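Local structure of meso-diaminopimelate dehydrogenase (Clostridium tetani, 3WGQ) at the interface of chains A and B. The protein catalyses the reversible NADP-dependent oxidative deamination of meso-2,6-diaminopimelate at its D-amino acid centre. Numbering follows the deposited sequence. Chains: chain A/B, Meso-diaminopimelate dehydrogenase.

Contacts 1 and 2 are neighbouring patches of one dimer interface. The centres of their C-alpha atoms lie about 6 Å apart. They share A:Lys141 and B:Gln25. Contact 1 sets the end of A strand 249-259, with A:Gln260 just past it, against B helices 14-23 and 276-297 and against B:Gln25. Contact 2 extends along the loops of the shared residues to A:Pro140 and B:Asn26. The two-fold symmetry repeats both patches with the chains exchanged. Together they probably help hold the Rossmann part and helix 276-297 of one subunit against the loop before strand 142-148 and the end of strand 249-259 of the other.

Contact 1: the interface of chains A and B. Residues chain A 141, 258-260; chain B 21, 25, 278, 282.
B:Gln25 reaches across the dimer interface to the end of A strand 249-259. It lies just beyond B helix 14-23, which follows the Rossmann glycine loop of this NADP-dependent dehydrogenase. Its side-chain amide NE2 donates to the backbone carbonyl O of A:Asn258 over 3.1 Å. The bond is nearly straight, 170° at the hydrogen. The acceptor lies almost in the plane of the B:Gln25 amide, but the donor is tilted from the carbonyl plane of A:Asn258. B:Gln25 is extended at chi2 (-174°), which carries its amide out to the A strand. The side chain of A:Lys141 runs alongside in the opposite direction. Its CG packs against the amide carbon CD of B:Gln25 at 3.6 Å.

A second direct bond joins A:Thr259 to B:Glu278. The hydroxyl OG1 donates to the carboxylate oxygen OE1 at 2.7 Å. It meets the anti side of that oxygen and lies out of the carboxylate plane. The chi1 of A:Thr259, 38°, sets OG1 between the backbone N and the carbonyl carbon. The methyl CG2 faces the hydroxyl OG of B:Ser282 at 3.3 Å. The threonine therefore meets helix 276-297 of B with both branches. At A:Gln260, the side chain lies over B:Lys21, with CB against CB at 3.4 Å.

Two waters extend the grip on the B:Gln25 amide. Water 1 lies 2.9 Å from its OE1 and also bonds to the backbone N of A:Gln260. Water 2 lies 3.0 Å from its NE2 and bonds to the side-chain OE1 of A:Gln260. Both ends of the amide are thus engaged, which should fix its rotation.

Farther out, B:Ser282 OG donates to the backbone O of B:Glu278 at 3.1 Å. This bond within helix 276-297 orients the serine hydroxyl beside the threonine methyl.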
loop_
_atom_site.group_PDB
_atom_site.type_symbol
_atom_site.label_atom_id
_atom_site.label_comp_id
_atom_site.label_asym_id
_atom_site.label_seq_id
_atom_site.Cartn_x
_atom_site.Cartn_y
_atom_site.Cartn_z
ATOM N N LYS A 141 -9.204 2.566 -14.702
ATOM C CA LYS A 141 -9.154 1.829 -15.958
ATOM C C LYS A 141 -7.874 1.006 -15.958
ATOM O O LYS A 141 -6.780 1.533 -16.141
ATOM C CB LYS A 141 -9.161 2.776 -17.164
ATOM C CG LYS A 141 -10.340 3.726 -17.214
ATOM C CD LYS A 141 -11.673 3.002 -17.106
ATOM C CE LYS A 141 -12.827 3.999 -17.139
ATOM N NZ LYS A 141 -14.138 3.393 -16.766
ATOM N N ASN A 258 -4.098 2.397 -17.462
ATOM C CA ASN A 258 -3.821 3.437 -18.434
ATOM C C ASN A 258 -4.634 4.650 -18.017
ATOM O O ASN A 258 -5.771 4.520 -17.557
ATOM C CB ASN A 258 -4.252 2.997 -19.840
ATOM C CG ASN A 258 -3.399 1.866 -20.394
ATOM O OD1 ASN A 258 -2.258 2.074 -20.816
ATOM N ND2 ASN A 258 -3.951 0.658 -20.390
ATOM N N THR A 259 -4.042 5.827 -18.149
ATOM C CA THR A 259 -4.744 7.055 -17.821
ATOM C C THR A 259 -5.303 7.542 -19.156
ATOM O O THR A 259 -4.880 7.055 -20.206
ATOM C CB THR A 259 -3.776 8.106 -17.215
ATOM O OG1 THR A 259 -2.511 8.042 -17.889
ATOM C CG2 THR A 259 -3.566 7.842 -15.725
ATOM N N GLN A 260 -6.260 8.467 -19.131
ATOM C CA GLN A 260 -6.821 8.979 -20.383
ATOM C C GLN A 260 -5.699 9.248 -21.374
ATOM O O GLN A 260 -4.783 10.022 -21.088
ATOM C CB GLN A 260 -7.589 10.284 -20.147
ATOM C CG GLN A 260 -9.080 10.128 -19.883
ATOM C CD GLN A 260 -9.829 9.527 -21.063
ATOM O OE1 GLN A 260 -9.792 8.317 -21.289
ATOM N NE2 GLN A 260 -10.507 10.378 -21.828
ATOM N N LYS B 21 -8.682 15.012 -17.569
ATOM C CA LYS B 21 -8.727 13.718 -18.233
ATOM C C LYS B 21 -9.171 12.637 -17.258
ATOM O O LYS B 21 -10.048 11.835 -17.567
ATOM C CB LYS B 21 -7.351 13.361 -18.812
ATOM C CG LYS B 21 -6.954 14.192 -20.014
ATOM C CD LYS B 21 -5.606 13.766 -20.571
ATOM C CE LYS B 21 -5.229 14.623 -21.773
ATOM N NZ LYS B 21 -3.914 14.227 -22.353
ATOM N N GLN B 25 -12.566 9.368 -16.442
ATOM C CA GLN B 25 -12.514 7.950 -16.087
ATOM C C GLN B 25 -13.293 7.675 -14.801
ATOM O O GLN B 25 -13.281 6.558 -14.288
ATOM C CB GLN B 25 -11.063 7.490 -15.895
ATOM C CG GLN B 25 -10.181 7.578 -17.123
ATOM C CD GLN B 25 -8.805 6.971 -16.889
ATOM O OE1 GLN B 25 -8.145 7.267 -15.892
ATOM N NE2 GLN B 25 -8.363 6.122 -17.811
ATOM N N GLU B 278 0.039 12.714 -15.232
ATOM C CA GLU B 278 -1.295 12.130 -15.312
ATOM C C GLU B 278 -1.579 11.204 -14.131
ATOM O O GLU B 278 -2.726 11.077 -13.682
ATOM C CB GLU B 278 -1.455 11.369 -16.630
ATOM C CG GLU B 278 -1.661 12.276 -17.831
ATOM C CD GLU B 278 -1.695 11.511 -19.137
ATOM O OE1 GLU B 278 -2.291 10.418 -19.168
ATOM O OE2 GLU B 278 -1.137 12.007 -20.135
ATOM N N SER B 282 -4.499 11.509 -11.370
ATOM C CA SER B 282 -5.406 10.413 -11.027
ATOM C C SER B 282 -5.520 10.261 -9.519
ATOM O O SER B 282 -6.601 9.983 -9.004
ATOM C CB SER B 282 -4.926 9.090 -11.632
ATOM O OG SER B 282 -5.009 9.125 -13.041
HETATM O O HOH W 1 -6.419 9.496 -16.516
HETATM O O HOH W 2 -9.673 5.918 -20.456
#

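Contact 2: the interface of chains A and B. Residues chain A 140-141; chain B 25-26.
A:Pro140 sets the tip of its ring against the backbone and the first side-chain carbon of B:Gln25. This is a loop-to-loop patch of the dimer interface. The A loop links helix 123-138 to strand 142-148. The B loop links helix 14-23 of the Rossmann fold to strand 29-36.

The proline ring adds an apolar contact to that of A:Lys141 with the same glutamine. Its CG lies 4.0 Å from CB of B:Gln25. The ring and the glutamine side chain cross at about a right angle, so the ring meets the start of that chain from the side. The partner hides 46 Å² of the proline.

Carbon also meets polar atoms here. The backbone carbonyl O of B:Gln25 is 3.8 Å from CG of A:Pro140. The ring's CB is at nearly the same distance from this oxygen. From the next residue of the A loop, CE of A:Lys141 approaches the same oxygen at 3.9 Å. The bend of that lysine at chi2 (-53°) turns its outer chain toward the B backbone.

B:Asn26 is a looser, peripheral member. Its side-chain OD1 stands 4.4 Å from CG of A:Pro140, and the partner hides little of its surface.

The patch packs a loop of each subunit against the other. It probably helps hold the cofactor-binding part of one subunit in register with the other subunit of the dimer.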
loop_
_atom_site.group_PDB
_atom_site.type_symbol
_atom_site.label_atom_id
_atom_site.label_comp_id
_atom_site.label_asym_id
_atom_site.label_seq_id
_atom_site.Cartn_x
_atom_site.Cartn_y
_atom_site.Cartn_z
ATOM N N PRO A 140 -8.607 3.552 -12.115
ATOM C CA PRO A 140 -9.911 2.942 -12.396
ATOM C C PRO A 140 -9.950 2.132 -13.691
ATOM O O PRO A 140 -10.649 1.127 -13.772
ATOM C CB PRO A 140 -10.859 4.142 -12.403
ATOM C CG PRO A 140 -9.965 5.282 -12.806
ATOM C CD PRO A 140 -8.732 5.013 -11.993
ATOM N N LYS A 141 -9.204 2.566 -14.702
ATOM C CA LYS A 141 -9.154 1.829 -15.958
ATOM C C LYS A 141 -7.874 1.006 -15.958
ATOM O O LYS A 141 -6.780 1.533 -16.141
ATOM C CB LYS A 141 -9.161 2.776 -17.164
ATOM C CG LYS A 141 -10.340 3.726 -17.214
ATOM C CD LYS A 141 -11.673 3.002 -17.106
ATOM C CE LYS A 141 -12.827 3.999 -17.139
ATOM N NZ LYS A 141 -14.138 3.393 -16.766
ATOM N N GLN B 25 -12.566 9.368 -16.442
ATOM C CA GLN B 25 -12.514 7.950 -16.087
ATOM C C GLN B 25 -13.293 7.675 -14.801
ATOM O O GLN B 25 -13.281 6.558 -14.288
ATOM C CB GLN B 25 -11.063 7.490 -15.895
ATOM C CG GLN B 25 -10.181 7.578 -17.123
ATOM C CD GLN B 25 -8.805 6.971 -16.889
ATOM O OE1 GLN B 25 -8.145 7.267 -15.892
ATOM N NE2 GLN B 25 -8.363 6.122 -17.811
ATOM N N ASN B 26 -13.966 8.696 -14.284
ATOM C CA ASN B 26 -14.740 8.561 -13.056
ATOM C C ASN B 26 -16.189 8.990 -13.259
ATOM O O ASN B 26 -16.524 10.167 -13.169
ATOM C CB ASN B 26 -14.083 9.384 -11.953
ATOM C CG ASN B 26 -12.761 8.794 -11.506
ATOM O OD1 ASN B 26 -12.723 7.917 -10.650
ATOM N ND2 ASN B 26 -11.671 9.256 -12.102
#